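Local coordinates for YdhT protein (Bacillus subtilis, PDB 3CBW), which hydrolyses internal beta-1,4-mannosidic linkages of mannan, galactomannan and glucomannan as a secreted endo-mannanase of glycosyl hydrolase family 26, at residues A293-Y298 / D325-N330; F271-V276 / P299-F304; S50-S55 / R79-T84. The protein carries 3 engineered substitutions. One frame throughout, in Å; residues are numbered along the deposited sequence.

Contact 1 of 3, residues A293-Y298 / D325-N330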
loop_
_atom_site.group_PDB
_atom_site.type_symbol
_atom_site.label_atom_id
_atom_site.label_comp_id
_atom_site.label_asym_id
_atom_site.label_seq_id
_atom_site.Cartn_x
_atom_site.Cartn_y
_atom_site.Cartn_z
ATOM N N ALA A 293 -20.250 2.324 -5.466
ATOM C CA ALA A 293 -19.524 1.890 -6.666
ATOM C C ALA A 293 -18.804 0.564 -6.442
ATOM O O ALA A 293 -18.783 -0.298 -7.323
ATOM C CB ALA A 293 -18.557 2.962 -7.135
ATOM N N ILE A 294 -18.226 0.382 -5.257
ATOM C CA ILE A 294 -17.627 -0.917 -4.943
ATOM C C ILE A 294 -18.658 -2.039 -5.063
ATOM O O ILE A 294 -18.400 -3.061 -5.710
ATOM C CB ILE A 294 -16.942 -0.917 -3.556
ATOM C CG1 ILE A 294 -15.630 -0.140 -3.632
ATOM C CG2 ILE A 294 -16.674 -2.328 -3.092
ATOM C CD1 ILE A 294 -15.025 0.215 -2.285
ATOM N N LYS A 295 -19.829 -1.830 -4.471
ATOM C CA LYS A 295 -20.865 -2.858 -4.508
ATOM C C LYS A 295 -21.321 -3.159 -5.934
ATOM O O LYS A 295 -21.545 -4.317 -6.299
ATOM C CB LYS A 295 -22.066 -2.438 -3.679
ATOM C CG LYS A 295 -21.789 -2.314 -2.216
ATOM C CD LYS A 295 -23.087 -2.084 -1.512
ATOM C CE LYS A 295 -22.843 -1.756 -0.082
ATOM N NZ LYS A 295 -24.029 -2.047 0.772
ATOM N N GLN A 296 -21.458 -2.120 -6.751
ATOM C CA GLN A 296 -21.991 -2.287 -8.108
ATOM C C GLN A 296 -20.949 -2.655 -9.162
ATOM O O GLN A 296 -21.260 -3.370 -10.123
ATOM C CB GLN A 296 -22.688 -1.000 -8.561
ATOM C CG GLN A 296 -23.922 -0.626 -7.762
ATOM C CD GLN A 296 -24.890 0.196 -8.582
ATOM O OE1 GLN A 296 -25.365 -0.256 -9.628
ATOM N NE2 GLN A 296 -25.175 1.412 -8.130
ATOM N N LYS A 297 -19.735 -2.129 -9.008
ATOM C CA LYS A 297 -18.708 -2.138 -10.066
ATOM C C LYS A 297 -17.450 -2.922 -9.672
ATOM O O LYS A 297 -16.775 -3.468 -10.528
ATOM C CB LYS A 297 -18.254 -0.706 -10.418
ATOM C CG LYS A 297 -19.356 0.337 -10.700
ATOM C CD LYS A 297 -20.191 0.019 -11.932
ATOM C CE LYS A 297 -19.404 0.154 -13.226
ATOM N NZ LYS A 297 -20.308 -0.173 -14.364
ATOM N N TYR A 298 -17.105 -2.935 -8.383
ATOM C CA TYR A 298 -15.813 -3.490 -7.946
ATOM C C TYR A 298 -15.989 -4.461 -6.771
ATOM O O TYR A 298 -15.329 -4.325 -5.742
ATOM C CB TYR A 298 -14.822 -2.359 -7.568
ATOM C CG TYR A 298 -14.914 -1.096 -8.408
ATOM C CD1 TYR A 298 -14.557 -1.083 -9.763
ATOM C CD2 TYR A 298 -15.342 0.102 -7.838
ATOM C CE1 TYR A 298 -14.641 0.095 -10.522
ATOM C CE2 TYR A 298 -15.427 1.275 -8.588
ATOM C CZ TYR A 298 -15.090 1.259 -9.926
ATOM O OH TYR A 298 -15.183 2.424 -10.671
ATOM N N ASP A 325 -21.727 1.210 6.306
ATOM C CA ASP A 325 -22.251 0.328 5.272
ATOM C C ASP A 325 -22.088 -1.121 5.719
ATOM O O ASP A 325 -21.084 -1.469 6.341
ATOM C CB ASP A 325 -21.526 0.546 3.950
ATOM C CG ASP A 325 -22.256 -0.092 2.792
ATOM O OD1 ASP A 325 -22.114 -1.318 2.605
ATOM O OD2 ASP A 325 -23.022 0.620 2.092
ATOM N N SER A 326 -23.063 -1.968 5.406
ATOM C CA SER A 326 -22.995 -3.378 5.805
ATOM C C SER A 326 -21.746 -4.078 5.248
ATOM O O SER A 326 -21.266 -5.039 5.830
ATOM C CB SER A 326 -24.251 -4.137 5.395
ATOM O OG SER A 326 -24.370 -4.160 3.998
ATOM N N TRP A 327 -21.226 -3.595 4.124
ATOM C CA TRP A 327 -20.021 -4.184 3.536
ATOM C C TRP A 327 -18.726 -3.822 4.247
ATOM O O TRP A 327 -17.738 -4.545 4.107
ATOM C CB TRP A 327 -19.901 -3.781 2.078
ATOM C CG TRP A 327 -20.759 -4.570 1.134
ATOM C CD1 TRP A 327 -22.053 -4.975 1.322
ATOM C CD2 TRP A 327 -20.377 -5.032 -0.162
ATOM N NE1 TRP A 327 -22.490 -5.670 0.218
ATOM C CE2 TRP A 327 -21.485 -5.711 -0.711
ATOM C CE3 TRP A 327 -19.202 -4.931 -0.918
ATOM C CZ2 TRP A 327 -21.449 -6.304 -1.982
ATOM C CZ3 TRP A 327 -19.164 -5.518 -2.178
ATOM C CH2 TRP A 327 -20.287 -6.190 -2.702
ATOM N N THR A 328 -18.718 -2.716 4.980
ATOM C CA THR A 328 -17.463 -2.185 5.511
ATOM C C THR A 328 -17.060 -2.883 6.807
ATOM O O THR A 328 -17.847 -2.983 7.745
ATOM C CB THR A 328 -17.578 -0.671 5.695
ATOM O OG1 THR A 328 -17.979 -0.095 4.450
ATOM C CG2 THR A 328 -16.247 -0.064 6.119
ATOM N N LEU A 329 -15.821 -3.363 6.842
ATOM C CA LEU A 329 -15.266 -4.022 8.004
ATOM C C LEU A 329 -14.259 -3.080 8.658
ATOM O O LEU A 329 -13.278 -2.665 8.026
ATOM C CB LEU A 329 -14.616 -5.330 7.555
ATOM C CG LEU A 329 -14.165 -6.329 8.614
ATOM C CD1 LEU A 329 -14.037 -7.726 8.015
ATOM C CD2 LEU A 329 -12.865 -5.905 9.297
ATOM N N ASN A 330 -14.498 -2.757 9.927
ATOM C CA ASN A 330 -13.710 -1.765 10.643
ATOM C C ASN A 330 -12.816 -2.393 11.707
ATOM O O ASN A 330 -12.862 -3.606 11.938
ATOM C CB ASN A 330 -14.648 -0.711 11.236
ATOM C CG ASN A 330 -15.409 0.024 10.159
ATOM O OD1 ASN A 330 -14.832 0.423 9.151
ATOM N ND2 ASN A 330 -16.706 0.181 10.343
#

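Contact 2 of 3, residues F271-V276 / P299-F304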
loop_
_atom_site.group_PDB
_atom_site.type_symbol
_atom_site.label_atom_id
_atom_site.label_comp_id
_atom_site.label_asym_id
_atom_site.label_seq_id
_atom_site.Cartn_x
_atom_site.Cartn_y
_atom_site.Cartn_z
ATOM N N PHE A 271 -7.842 -8.070 -4.826
ATOM C CA PHE A 271 -7.807 -6.702 -5.326
ATOM C C PHE A 271 -8.208 -5.709 -4.231
ATOM O O PHE A 271 -9.144 -5.967 -3.476
ATOM C CB PHE A 271 -8.778 -6.566 -6.517
ATOM C CG PHE A 271 -8.939 -5.154 -7.004
ATOM C CD1 PHE A 271 -8.103 -4.642 -7.987
ATOM C CD2 PHE A 271 -9.897 -4.312 -6.439
ATOM C CE1 PHE A 271 -8.236 -3.320 -8.390
ATOM C CE2 PHE A 271 -10.021 -2.994 -6.831
ATOM C CZ PHE A 271 -9.208 -2.503 -7.805
ATOM N N ALA A 272 -7.517 -4.574 -4.177
ATOM C CA ALA A 272 -7.855 -3.514 -3.230
ATOM C C ALA A 272 -7.735 -2.142 -3.862
ATOM O O ALA A 272 -7.036 -1.971 -4.865
ATOM C CB ALA A 272 -6.950 -3.597 -2.011
ATOM N N PHE A 273 -8.454 -1.176 -3.302
ATOM C CA PHE A 273 -8.195 0.232 -3.597
ATOM C C PHE A 273 -7.134 0.732 -2.632
ATOM O O PHE A 273 -7.414 1.101 -1.489
ATOM C CB PHE A 273 -9.482 1.062 -3.529
ATOM C CG PHE A 273 -10.323 0.919 -4.765
ATOM C CD1 PHE A 273 -9.885 1.471 -5.966
ATOM C CD2 PHE A 273 -11.486 0.178 -4.767
ATOM C CE1 PHE A 273 -10.607 1.314 -7.136
ATOM C CE2 PHE A 273 -12.229 0.031 -5.945
ATOM C CZ PHE A 273 -11.772 0.591 -7.127
ATOM N N THR A 274 -5.892 0.637 -3.087
ATOM C CA THR A 274 -4.729 0.768 -2.230
ATOM C C THR A 274 -4.446 2.207 -1.802
ATOM O O THR A 274 -3.733 2.415 -0.826
ATOM C CB THR A 274 -3.524 0.110 -2.906
ATOM O OG1 THR A 274 -3.479 0.508 -4.277
ATOM C CG2 THR A 274 -3.657 -1.403 -2.847
ATOM N N GLU A 275 -4.996 3.176 -2.534
ATOM C CA GLU A 275 -5.121 4.588 -2.125
ATOM C C GLU A 275 -6.397 5.103 -2.732
ATOM O O GLU A 275 -6.760 4.736 -3.858
ATOM C CB GLU A 275 -4.008 5.475 -2.657
ATOM C CG GLU A 275 -2.704 5.267 -2.000
ATOM C CD GLU A 275 -1.681 6.383 -2.260
ATOM O OE1 GLU A 275 -2.028 7.537 -2.592
ATOM O OE2 GLU A 275 -0.497 6.096 -2.128
ATOM N N VAL A 276 -7.105 5.948 -2.003
ATOM C CA VAL A 276 -8.290 6.605 -2.556
ATOM C C VAL A 276 -8.386 8.017 -2.018
ATOM O O VAL A 276 -8.018 8.293 -0.878
ATOM C CB VAL A 276 -9.621 5.811 -2.285
ATOM C CG1 VAL A 276 -9.849 5.566 -0.841
ATOM C CG2 VAL A 276 -10.841 6.540 -2.845
ATOM N N PRO A 299 -16.866 -5.467 -6.910
ATOM C CA PRO A 299 -17.213 -6.260 -5.735
ATOM C C PRO A 299 -16.078 -7.094 -5.122
ATOM O O PRO A 299 -16.156 -7.439 -3.941
ATOM C CB PRO A 299 -18.357 -7.157 -6.237
ATOM C CG PRO A 299 -18.103 -7.262 -7.700
ATOM C CD PRO A 299 -17.626 -5.904 -8.096
ATOM N N LYS A 300 -15.045 -7.405 -5.908
ATOM C CA LYS A 300 -13.905 -8.178 -5.390
ATOM C C LYS A 300 -12.958 -7.355 -4.506
ATOM O O LYS A 300 -12.020 -7.903 -3.931
ATOM C CB LYS A 300 -13.126 -8.835 -6.529
ATOM C CG LYS A 300 -13.895 -9.926 -7.255
ATOM C CD LYS A 300 -13.034 -10.516 -8.349
ATOM C CE LYS A 300 -13.672 -11.749 -8.951
ATOM N NZ LYS A 300 -12.737 -12.352 -9.940
ATOM N N THR A 301 -13.207 -6.053 -4.392
ATOM C CA THR A 301 -12.412 -5.195 -3.511
ATOM C C THR A 301 -12.389 -5.742 -2.084
ATOM O O THR A 301 -13.442 -5.984 -1.479
ATOM C CB THR A 301 -12.999 -3.778 -3.467
ATOM O OG1 THR A 301 -12.993 -3.225 -4.784
ATOM C CG2 THR A 301 -12.180 -2.881 -2.560
ATOM N N ILE A 302 -11.191 -5.927 -1.539
ATOM C CA ILE A 302 -11.052 -6.401 -0.160
ATOM C C ILE A 302 -10.730 -5.307 0.858
ATOM O O ILE A 302 -10.909 -5.522 2.046
ATOM C CB ILE A 302 -10.034 -7.563 -0.030
ATOM C CG1 ILE A 302 -8.614 -7.125 -0.392
ATOM C CG2 ILE A 302 -10.510 -8.775 -0.852
ATOM C CD1 ILE A 302 -7.546 -8.096 0.104
ATOM N N TYR A 303 -10.241 -4.153 0.403
ATOM C CA TYR A 303 -10.004 -3.025 1.292
ATOM C C TYR A 303 -9.890 -1.745 0.504
ATOM O O TYR A 303 -9.666 -1.765 -0.706
ATOM C CB TYR A 303 -8.775 -3.236 2.191
ATOM C CG TYR A 303 -7.373 -2.995 1.654
ATOM C CD1 TYR A 303 -6.854 -1.703 1.541
ATOM C CD2 TYR A 303 -6.511 -4.059 1.421
ATOM C CE1 TYR A 303 -5.529 -1.487 1.129
ATOM C CE2 TYR A 303 -5.191 -3.853 1.021
ATOM C CZ TYR A 303 -4.712 -2.572 0.884
ATOM O OH TYR A 303 -3.398 -2.378 0.510
ATOM N N PHE A 304 -10.077 -0.626 1.201
ATOM C CA PHE A 304 -9.685 0.681 0.672
ATOM C C PHE A 304 -8.819 1.393 1.697
ATOM O O PHE A 304 -8.943 1.140 2.903
ATOM C CB PHE A 304 -10.904 1.540 0.305
ATOM C CG PHE A 304 -11.748 1.962 1.482
ATOM C CD1 PHE A 304 -11.422 3.096 2.222
ATOM C CD2 PHE A 304 -12.867 1.228 1.841
ATOM C CE1 PHE A 304 -12.198 3.481 3.309
ATOM C CE2 PHE A 304 -13.653 1.601 2.924
ATOM C CZ PHE A 304 -13.321 2.731 3.655
HETATM O O HOH W 1 -10.276 -9.809 -4.547
HETATM O O HOH W 2 -2.722 0.220 0.535
#

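Contact 3 of 3, residues S50-S55 / R79-T84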
loop_
_atom_site.group_PDB
_atom_site.type_symbol
_atom_site.label_atom_id
_atom_site.label_comp_id
_atom_site.label_asym_id
_atom_site.label_seq_id
_atom_site.Cartn_x
_atom_site.Cartn_y
_atom_site.Cartn_z
ATOM N N SER A 50 6.325 8.974 8.808
ATOM C CA SER A 50 6.950 8.758 10.118
ATOM C C SER A 50 7.790 9.969 10.564
ATOM O O SER A 50 8.515 10.565 9.762
ATOM C CB SER A 50 7.799 7.494 10.075
ATOM O OG SER A 50 8.162 7.088 11.384
ATOM N N HIS A 51 7.668 10.302 11.855
ATOM C CA HIS A 51 8.248 11.511 12.471
ATOM C C HIS A 51 8.200 12.737 11.562
ATOM O O HIS A 51 9.218 13.345 11.234
ATOM C CB HIS A 51 9.661 11.287 12.985
ATOM C CG HIS A 51 10.100 12.350 13.944
ATOM N ND1 HIS A 51 11.000 13.338 13.602
ATOM C CD2 HIS A 51 9.708 12.616 15.211
ATOM C CE1 HIS A 51 11.168 14.148 14.634
ATOM N NE2 HIS A 51 10.387 13.738 15.619
ATOM N N ASP A 52 6.993 13.089 11.164
ATOM C CA ASP A 52 6.782 14.217 10.275
ATOM C C ASP A 52 5.313 14.565 10.393
ATOM O O ASP A 52 4.956 15.608 10.958
ATOM C CB ASP A 52 7.187 13.872 8.826
ATOM C CG ASP A 52 6.785 14.945 7.833
ATOM O OD1 ASP A 52 6.643 16.126 8.219
ATOM O OD2 ASP A 52 6.589 14.599 6.654
ATOM N N THR A 53 4.452 13.688 9.875
ATOM C CA THR A 53 3.014 13.886 9.992
ATOM C C THR A 53 2.289 12.668 10.569
ATOM O O THR A 53 1.108 12.764 10.895
ATOM C CB THR A 53 2.365 14.224 8.641
ATOM O OG1 THR A 53 2.607 13.152 7.713
ATOM C CG2 THR A 53 2.900 15.549 8.085
ATOM N N PHE A 54 2.967 11.525 10.686
ATOM C CA PHE A 54 2.303 10.341 11.219
ATOM C C PHE A 54 1.816 10.584 12.643
ATOM O O PHE A 54 2.562 11.087 13.483
ATOM C CB PHE A 54 3.188 9.101 11.234
ATOM C CG PHE A 54 2.461 7.897 11.749
ATOM C CD1 PHE A 54 1.665 7.144 10.897
ATOM C CD2 PHE A 54 2.491 7.565 13.106
ATOM C CE1 PHE A 54 0.950 6.057 11.378
ATOM C CE2 PHE A 54 1.776 6.476 13.592
ATOM C CZ PHE A 54 1.011 5.725 12.728
ATOM N N SER A 55 0.578 10.196 12.913
ATOM C CA SER A 55 0.065 10.209 14.272
ATOM C C SER A 55 -1.218 9.406 14.284
ATOM O O SER A 55 -1.664 8.918 13.247
ATOM C CB SER A 55 -0.213 11.638 14.718
ATOM O OG SER A 55 -1.319 12.145 14.014
ATOM N N ARG A 79 10.640 9.936 3.669
ATOM C CA ARG A 79 10.378 11.324 3.384
ATOM C C ARG A 79 11.328 11.742 2.257
ATOM O O ARG A 79 12.294 12.478 2.469
ATOM C CB ARG A 79 10.567 12.177 4.646
ATOM C CG ARG A 79 9.542 11.899 5.794
ATOM C CD ARG A 79 9.852 10.667 6.682
ATOM N NE ARG A 79 11.256 10.671 7.085
ATOM C CZ ARG A 79 11.760 11.318 8.136
ATOM N NH1 ARG A 79 10.973 11.966 8.994
ATOM N NH2 ARG A 79 13.069 11.284 8.348
ATOM N N GLY A 80 11.026 11.280 1.049
ATOM C CA GLY A 80 11.992 11.317 -0.057
ATOM C C GLY A 80 12.258 12.669 -0.695
ATOM O O GLY A 80 13.085 12.761 -1.600
ATOM N N TRP A 81 11.539 13.695 -0.242
ATOM C CA TRP A 81 11.790 15.087 -0.648
ATOM C C TRP A 81 12.944 15.725 0.130
ATOM O O TRP A 81 13.464 16.759 -0.286
ATOM C CB TRP A 81 10.529 15.942 -0.473
ATOM C CG TRP A 81 9.953 15.853 0.910
ATOM C CD1 TRP A 81 10.238 16.656 1.984
ATOM C CD2 TRP A 81 9.009 14.882 1.372
ATOM N NE1 TRP A 81 9.521 16.241 3.087
ATOM C CE2 TRP A 81 8.763 15.152 2.736
ATOM C CE3 TRP A 81 8.345 13.805 0.760
ATOM C CZ2 TRP A 81 7.869 14.392 3.497
ATOM C CZ3 TRP A 81 7.461 13.050 1.525
ATOM C CH2 TRP A 81 7.235 13.351 2.875
ATOM N N LEU A 82 13.336 15.134 1.255
ATOM C CA LEU A 82 14.338 15.765 2.124
ATOM C C LEU A 82 15.722 15.700 1.511
ATOM O O LEU A 82 16.132 14.668 0.985
ATOM C CB LEU A 82 14.357 15.106 3.508
ATOM C CG LEU A 82 13.125 15.241 4.402
ATOM C CD1 LEU A 82 13.297 14.359 5.623
ATOM C CD2 LEU A 82 12.902 16.684 4.828
ATOM N N GLU A 83 16.443 16.817 1.580
ATOM C CA GLU A 83 17.863 16.821 1.264
ATOM C C GLU A 83 18.606 16.578 2.562
ATOM O O GLU A 83 18.512 17.368 3.500
ATOM C CB GLU A 83 18.284 18.156 0.654
ATOM C CG GLU A 83 17.783 18.377 -0.774
ATOM C CD GLU A 83 18.494 17.503 -1.793
ATOM O OE1 GLU A 83 19.726 17.324 -1.684
ATOM O OE2 GLU A 83 17.815 16.997 -2.710
ATOM N N THR A 84 19.343 15.477 2.609
ATOM C CA THR A 84 19.922 14.999 3.859
ATOM C C THR A 84 21.391 14.657 3.653
ATOM O O THR A 84 21.840 14.465 2.514
ATOM C CB THR A 84 19.162 13.750 4.377
ATOM O OG1 THR A 84 19.129 12.753 3.350
ATOM C CG2 THR A 84 17.732 14.105 4.780
HETATM O O HOH W 3 12.370 13.411 11.210
#

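Contact 1 of 3, residues A293-Y298 / D325-N330
The C-terminal part of helix 287-297 faces a type I beta turn running from D325 to T328, closed by T328 N to D325 O, and the nearest CA atoms, K295 CA and W327 CA, are 8.2 Å apart. This is the periphery of the TIM-barrel fold of family 26: the turn joins helix 319-324 to the short strand 328-329, which pairs with strand 41-49 of the barrel sheet. K295 carries the contact. Its CG is anti to the carbonyl carbon and the chain runs extended beyond it, so that it crosses the W327 indole obliquely over one face. K295 CG sits almost centrally above the six-membered ring of W327, 3.7 Å from that centroid in a CH-pi contact; K295 NZ ends 4.1 Å from the centroid of the W327 five-membered ring, an off-centre cation-pi approach. The ammonium also forms a salt bridge with D325, met tip to tip, with K295 NZ 2.7 Å from D325 OD1 and 3.1 Å from D325 OD2; both component hydrogen bonds are weak, and OD1 is less surely placed. W327 has a second cation-pi partner in R40, so two basic side chains share the indole. I294 slides past the same ring obliquely, its CG2 4.1 Å from W327 CZ3. Within the turn D325 forms an Asx turn, its OD1 accepting from W327 N at 2.9 Å with an N-H...O angle of 167°.

Contact 2 of 3, residues F271-V276 / P299-F304
From CB, Y303 sends its ring back over strand 271-274: CG lies between the backbone N and the carbonyl carbon, the crowded position (chi1 80°), and the ring then rests one face on A272. The methyl A272 CB stands over the ring centre, 3.5 Å from the centroid of Y303, a CH-pi contact, with CD2 and CE2 its nearest ring atoms. Further out, CZ and OH meet T274 CG2, which crosses the ring obliquely 3.5 Å from Y303 OH. At the tip, OH donates to a water that in turn donates to T274 O. These are neighbouring parallel strands of the TIM barrel, linked through helix 287-297 as a beta-alpha-beta unit, their short segments 17° apart. Two backbone bonds tie them: I302 N to F271 O at 2.8 Å, and F273 N to Y303 O at 2.9 Å, each donor nearly along the C=O axis. T301 OG1, hydrogen-bonded to Y298 O, touches the F271 ring at its edge, 3.6 Å from F271 CE2. At the corner of the chain, E275, the nucleophile by similarity, points its CB away from 299-304, and its carboxylate forms a salt bridge with R172 and a hydrogen bond with Y251 OH.

Contact 3 of 3, residues S50-S55 / R79-T84
R79 opens the second segment and does most of the reaching. Its CG lies anti to the carbonyl carbon, and bends at chi2 and chi3 fold the chain round so that the guanidinium arrives beside the backbone of S50 and H51. R79 NH1 donates to S50 O at 2.9 Å, a weak bond with an N-H...O angle of only 126°. H51 O lies at the edge of the guanidinium, near its plane, as does a water that accepts from R79 NH1 at 3.0 Å and is hydrogen-bonded to H51 ND1 at 2.8 Å. The other nitrogens are held elsewhere, NE by S90 O and NH2 by D89 O, so residues 89-90 and S50 both grip one side chain. An alanine here would probably loosen the fit between these loops, since the bonds to S50, S90 and D89 would all go with the guanidinium. Both segments follow barrel strands, 41-49 and 72-79, at the C-terminal ends where a TIM barrel carries its active site. G80 then leads round a type I turn from R79 to L82, closed by L82 N to R79 O. W81 comes next, tip to tip with D52: D52 OD2 meets the indole edge near its plane, 3.4 Å from W81 CZ2, the carboxylate and ring planes 56° apart. L82 CD1 lies within its own segment over one face of the R79 guanidinium, offset toward the rim.

Contacts 1 and 2 adjoin, their centres 9 Å apart: Y298 of the first meets F273 of the second edge-to-face, Y298 CD2 to F273 CE2 at 3.6 Å, and I294 CG2 lies 4.0 Å from T301 CB. Helix 287-297 of contact 1 connects the two strands of contact 2, so the helix of contact 1 and both strands of contact 2 form one beta-alpha-beta unit. Contact 3 lies across the chain's centre, about 26 Å from contact 2 between centres. Contact 2 holds E275, the nucleophile by similarity, whereas the W81 side chain of contact 3 comes about 4 Å from that of H114, which probably binds substrate. Contact 1 is remote from the annotated sites.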